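Local coordinates for protein GDP-mannose-dependent alpha-(1-6)-phosphatidylinositol monomannoside mannosyltransferase (Corynebacterium glutamicum, PDB 3OKP) that is a GT-B-type glycosyltransferase of two Rossmann-like domains that binds guanosine-5'-diphosphate-alpha-d-mannose, at residues L8-D13 with H76-I81; S36-A41 with R83-D88. All blocks are in the same frame, centred on the assembly; numbering follows the deposited sequence.

Contact 1: residues L8-D13 with H76-I81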
loop_
_atom_site.group_PDB
_atom_site.type_symbol
_atom_site.label_atom_id
_atom_site.label_comp_id
_atom_site.label_asym_id
_atom_site.label_seq_id
_atom_site.Cartn_x
_atom_site.Cartn_y
_atom_site.Cartn_z
ATOM N N LEU A 8 16.413 -0.342 16.234
ATOM C CA LEU A 8 16.368 1.093 15.982
ATOM C C LEU A 8 15.869 1.331 14.561
ATOM O O LEU A 8 16.476 0.860 13.595
ATOM C CB LEU A 8 17.743 1.740 16.187
ATOM C CG LEU A 8 17.882 3.245 15.911
ATOM C CD1 LEU A 8 17.086 4.077 16.916
ATOM C CD2 LEU A 8 19.345 3.656 15.914
ATOM N N VAL A 9 14.755 2.048 14.448
ATOM C CA VAL A 9 14.194 2.423 13.152
ATOM C C VAL A 9 14.712 3.809 12.770
ATOM O O VAL A 9 14.468 4.789 13.482
ATOM C CB VAL A 9 12.640 2.410 13.167
ATOM C CG1 VAL A 9 12.078 2.743 11.787
ATOM C CG2 VAL A 9 12.110 1.060 13.648
ATOM N N VAL A 10 15.435 3.876 11.654
ATOM C CA VAL A 10 16.053 5.115 11.181
ATOM C C VAL A 10 15.288 5.599 9.954
ATOM O O VAL A 10 15.235 4.903 8.939
ATOM C CB VAL A 10 17.554 4.906 10.835
ATOM C CG1 VAL A 10 18.177 6.190 10.279
ATOM C CG2 VAL A 10 18.324 4.419 12.057
ATOM N N THR A 11 14.698 6.788 10.049
ATOM C CA THR A 11 13.749 7.229 9.026
ATOM C C THR A 11 13.547 8.743 8.933
ATOM O O THR A 11 13.512 9.447 9.944
ATOM C CB THR A 11 12.368 6.512 9.198
ATOM O OG1 THR A 11 11.479 6.894 8.144
ATOM C CG2 THR A 11 11.730 6.823 10.560
ATOM N N ASN A 12 13.417 9.221 7.697
ATOM C CA ASN A 12 12.961 10.575 7.421
ATOM C C ASN A 12 11.435 10.615 7.285
ATOM O O ASN A 12 10.839 11.687 7.191
ATOM C CB ASN A 12 13.620 11.100 6.141
ATOM C CG ASN A 12 13.351 12.577 5.901
ATOM O OD1 ASN A 12 13.564 13.409 6.780
ATOM N ND2 ASN A 12 12.880 12.906 4.703
ATOM N N ASP A 13 10.814 9.437 7.279
ATOM C CA ASP A 13 9.382 9.305 7.017
ATOM C C ASP A 13 8.646 8.762 8.242
ATOM O O ASP A 13 8.512 7.552 8.406
ATOM C CB ASP A 13 9.141 8.369 5.826
ATOM C CG ASP A 13 9.953 8.749 4.601
ATOM O OD1 ASP A 13 9.802 9.885 4.100
ATOM O OD2 ASP A 13 10.737 7.895 4.129
ATOM N N HIS A 76 26.792 9.761 13.179
ATOM C CA HIS A 76 27.339 9.820 14.541
ATOM C C HIS A 76 26.236 9.684 15.589
ATOM O O HIS A 76 26.380 8.934 16.560
ATOM C CB HIS A 76 28.117 11.128 14.763
ATOM C CG HIS A 76 28.722 11.253 16.130
ATOM N ND1 HIS A 76 30.076 11.143 16.358
ATOM C CD2 HIS A 76 28.156 11.478 17.341
ATOM C CE1 HIS A 76 30.321 11.298 17.648
ATOM N NE2 HIS A 76 29.172 11.498 18.267
ATOM N N ALA A 77 25.144 10.421 15.384
ATOM C CA ALA A 77 24.001 10.398 16.289
ATOM C C ALA A 77 23.344 9.020 16.308
ATOM O O ALA A 77 22.967 8.524 17.373
ATOM C CB ALA A 77 22.992 11.469 15.901
ATOM N N MET A 78 23.216 8.411 15.128
ATOM C CA MET A 78 22.696 7.048 15.000
ATOM C C MET A 78 23.582 6.054 15.752
ATOM O O MET A 78 23.080 5.197 16.484
ATOM C CB MET A 78 22.587 6.643 13.527
ATOM C CG MET A 78 22.018 5.242 13.313
ATOM S SD MET A 78 22.217 4.605 11.640
ATOM C CE MET A 78 23.996 4.402 11.545
ATOM N N ALA A 79 24.895 6.189 15.569
ATOM C CA ALA A 79 25.882 5.322 16.208
ATOM C C ALA A 79 25.799 5.353 17.735
ATOM O O ALA A 79 25.898 4.312 18.385
ATOM C CB ALA A 79 27.293 5.687 15.741
ATOM N N GLU A 80 25.617 6.545 18.303
ATOM C CA GLU A 80 25.554 6.686 19.759
ATOM C C GLU A 80 24.268 6.118 20.362
ATOM O O GLU A 80 24.282 5.620 21.489
ATOM C CB GLU A 80 25.777 8.139 20.189
ATOM C CG GLU A 80 27.254 8.553 20.217
ATOM C CD GLU A 80 28.103 7.677 21.133
ATOM O OE1 GLU A 80 27.786 7.580 22.338
ATOM O OE2 GLU A 80 29.089 7.082 20.643
ATOM N N ILE A 81 23.173 6.183 19.607
ATOM C CA ILE A 81 21.908 5.570 20.017
ATOM C C ILE A 81 22.035 4.043 20.015
ATOM O O ILE A 81 21.600 3.377 20.959
ATOM C CB ILE A 81 20.721 6.022 19.123
ATOM C CG1 ILE A 81 20.476 7.530 19.278
ATOM C CG2 ILE A 81 19.448 5.237 19.469
ATOM C CD1 ILE A 81 19.628 8.147 18.162
#
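Met78 is the first residue of 76-81 to reach strand 8-11, where it meets both Leu8 and Val10. The extended start of its chain, with CG anti to the backbone N (chi1 -179°), carries CG and SD out to the strand. Met78 SD lies 3.9 Å from Val10 CG2, and Met78 CG lies 4.1 Å from Leu8 CD2. A bend at chi3 (68°) then takes CE away from Val10, leaving CG and SD to make the contact. Methionine suits the place because its unbranched, flexible chain lets these two atoms lie against two side chains at once, and Phe92 of the next strand also packs against it. This is the helix-on-sheet layer of a Rossmann-like domain: helix 72-84 runs nearly antiparallel to strand 7-11, at 168° between the short segments, with their axes 10.5 Å apart. The space between helix and sheet is filled by apolar side chains, and no hydrogen bond crosses it. One turn further on, Ile81 points toward the strand and offers its short branch to Leu8. Ile81 CG2 faces the forked end of the leucine, 3.7 Å from Leu8 CD1 and 3.9 Å from Leu8 CD2, the two side chains crossing at about a right angle. Leucine suits this place because its fork can serve both helix residues, CD2 meeting Met78 as well as Ile81. Ile81 also packs on Phe40 of strand 37-42.

Contact 2: residues S36-A41 with R83-D88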
loop_
_atom_site.group_PDB
_atom_site.type_symbol
_atom_site.label_atom_id
_atom_site.label_comp_id
_atom_site.label_asym_id
_atom_site.label_seq_id
_atom_site.Cartn_x
_atom_site.Cartn_y
_atom_site.Cartn_z
ATOM N N SER A 36 10.919 -3.202 22.618
ATOM C CA SER A 36 11.987 -3.649 21.714
ATOM C C SER A 36 12.185 -2.719 20.509
ATOM O O SER A 36 12.951 -3.032 19.595
ATOM C CB SER A 36 11.724 -5.088 21.241
ATOM O OG SER A 36 10.767 -5.126 20.190
ATOM N N ILE A 37 11.500 -1.576 20.523
ATOM C CA ILE A 37 11.536 -0.627 19.413
ATOM C C ILE A 37 11.962 0.764 19.874
ATOM O O ILE A 37 11.443 1.283 20.868
ATOM C CB ILE A 37 10.147 -0.508 18.711
ATOM C CG1 ILE A 37 9.732 -1.835 18.056
ATOM C CG2 ILE A 37 10.137 0.659 17.706
ATOM C CD1 ILE A 37 10.449 -2.169 16.736
ATOM N N VAL A 38 12.915 1.349 19.147
ATOM C CA VAL A 38 13.265 2.762 19.286
ATOM C C VAL A 38 13.266 3.385 17.886
ATOM O O VAL A 38 13.739 2.766 16.933
ATOM C CB VAL A 38 14.656 2.973 19.955
ATOM C CG1 VAL A 38 14.914 4.458 20.211
ATOM C CG2 VAL A 38 14.766 2.190 21.267
ATOM N N VAL A 39 12.722 4.593 17.764
ATOM C CA VAL A 39 12.704 5.304 16.482
ATOM C C VAL A 39 13.633 6.515 16.519
ATOM O O VAL A 39 13.658 7.259 17.502
ATOM C CB VAL A 39 11.268 5.739 16.070
ATOM C CG1 VAL A 39 11.278 6.497 14.737
ATOM C CG2 VAL A 39 10.342 4.528 15.977
ATOM N N PHE A 40 14.403 6.679 15.446
ATOM C CA PHE A 40 15.229 7.861 15.206
ATOM C C PHE A 40 14.692 8.537 13.940
ATOM O O PHE A 40 14.884 8.040 12.825
ATOM C CB PHE A 40 16.705 7.449 15.063
ATOM C CG PHE A 40 17.663 8.598 14.841
ATOM C CD1 PHE A 40 17.605 9.749 15.628
ATOM C CD2 PHE A 40 18.653 8.506 13.859
ATOM C CE1 PHE A 40 18.499 10.801 15.426
ATOM C CE2 PHE A 40 19.554 9.550 13.649
ATOM C CZ PHE A 40 19.477 10.702 14.432
ATOM N N ALA A 41 13.995 9.657 14.126
ATOM C CA ALA A 41 13.264 10.305 13.033
ATOM C C ALA A 41 13.523 11.808 12.932
ATOM O O ALA A 41 13.776 12.472 13.934
ATOM C CB ALA A 41 11.766 10.031 13.168
ATOM N N ARG A 83 24.639 2.226 20.543
ATOM C CA ARG A 83 25.402 1.800 21.712
ATOM C C ARG A 83 24.682 2.066 23.039
ATOM O O ARG A 83 24.719 1.224 23.938
ATOM C CB ARG A 83 26.802 2.422 21.698
ATOM C CG ARG A 83 27.664 1.930 20.529
ATOM C CD ARG A 83 29.036 2.578 20.511
ATOM N NE ARG A 83 28.990 3.966 20.047
ATOM C CZ ARG A 83 29.462 4.390 18.877
ATOM N NH1 ARG A 83 30.033 3.543 18.029
ATOM N NH2 ARG A 83 29.371 5.673 18.557
ATOM N N GLU A 84 24.020 3.217 23.153
ATOM C CA GLU A 84 23.324 3.595 24.392
ATOM C C GLU A 84 22.086 2.740 24.669
ATOM O O GLU A 84 21.835 2.354 25.813
ATOM C CB GLU A 84 22.940 5.077 24.378
ATOM N N ARG A 85 21.317 2.448 23.621
ATOM C CA ARG A 85 20.112 1.634 23.763
ATOM C C ARG A 85 20.374 0.145 23.534
ATOM O O ARG A 85 19.435 -0.651 23.506
ATOM C CB ARG A 85 19.002 2.140 22.831
ATOM C CG ARG A 85 18.365 3.459 23.254
ATOM C CD ARG A 85 17.433 3.286 24.458
ATOM N NE ARG A 85 16.812 4.549 24.854
ATOM C CZ ARG A 85 17.220 5.313 25.865
ATOM N NH1 ARG A 85 18.261 4.954 26.611
ATOM N NH2 ARG A 85 16.579 6.444 26.134
ATOM N N GLU A 86 21.647 -0.222 23.382
ATOM C CA GLU A 86 22.062 -1.612 23.129
ATOM C C GLU A 86 21.292 -2.243 21.960
ATOM O O GLU A 86 20.668 -3.303 22.093
ATOM C CB GLU A 86 21.961 -2.463 24.404
ATOM C CG GLU A 86 23.009 -2.126 25.463
ATOM C CD GLU A 86 23.068 -3.148 26.590
ATOM O OE1 GLU A 86 22.020 -3.426 27.214
ATOM O OE2 GLU A 86 24.173 -3.667 26.860
ATOM N N ILE A 87 21.353 -1.569 20.815
ATOM C CA ILE A 87 20.585 -1.939 19.630
ATOM C C ILE A 87 21.193 -3.133 18.889
ATOM O O ILE A 87 22.393 -3.157 18.600
ATOM C CB ILE A 87 20.430 -0.719 18.671
ATOM C CG1 ILE A 87 19.631 0.417 19.338
ATOM C CG2 ILE A 87 19.822 -1.130 17.333
ATOM C CD1 ILE A 87 18.204 0.060 19.768
ATOM N N ASP A 88 20.343 -4.114 18.591
ATOM C CA ASP A 88 20.720 -5.307 17.840
ATOM C C ASP A 88 20.460 -5.134 16.345
ATOM O O ASP A 88 21.318 -5.456 15.522
ATOM C CB ASP A 88 19.944 -6.524 18.359
ATOM C CG ASP A 88 20.191 -6.787 19.833
ATOM O OD1 ASP A 88 21.328 -7.165 20.188
ATOM O OD2 ASP A 88 19.247 -6.619 20.634
#
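Val38 meets Arg85 and Ile87 through a single methyl group. From its CB, which points toward 83-88, the side chain forks. CG1 is anti to the backbone N (chi1 -174°), which leaves CG2 beside that nitrogen and directed at the chain that follows helix 72-84. Val38 CG2 lies 4.3 Å from Arg85 CD and an equal 4.3 Å from Ile87 CD1, a light apolar contact with no hydrogen bond across it. A compact beta-branched valine suits a strand and fills this site without a long reach; Leu8 and Ile61 on the neighbouring strands also pack against it. Arg85, the first residue to leave helical geometry, uses its aliphatic part here while its NE forms a salt bridge with Glu59, so the charged end is held at the partly exposed border. Ile87 is buried. Its CB does not point straight at the strand, but the end of its chain comes nearer and brings CD1 to Val38, and it touches Leu8 and Ile82 too. Between these two, Glu86 takes up a left-handed backbone conformation (phi 51°, psi 55°) that helps turn the chain. Residues 85-88 thus make the return from helix 72-84 to strand 89-92 in a beta-alpha-beta crossover of the Rossmann-like sheet.

From the N terminus the chain lays down strand 7-11 and then its sheet neighbour 37-42, before building strand 59-63 and helix 72-84. Contact 1 closes a loop of 62 intervening residues when the helix comes back over the first strand. Contact 2 closes one of 41 when the chain leaving that helix passes the second. Because their segments come in the order 8-13, 36-41, 76-81, 83-88, the two loops cross. The strands are also joined directly: Val9 probably hydrogen-bonds through O to Phe40 N (2.7 Å) and through N to Val38 O. The helix and its exit thus tie together two adjacent strands of the N-terminal domain.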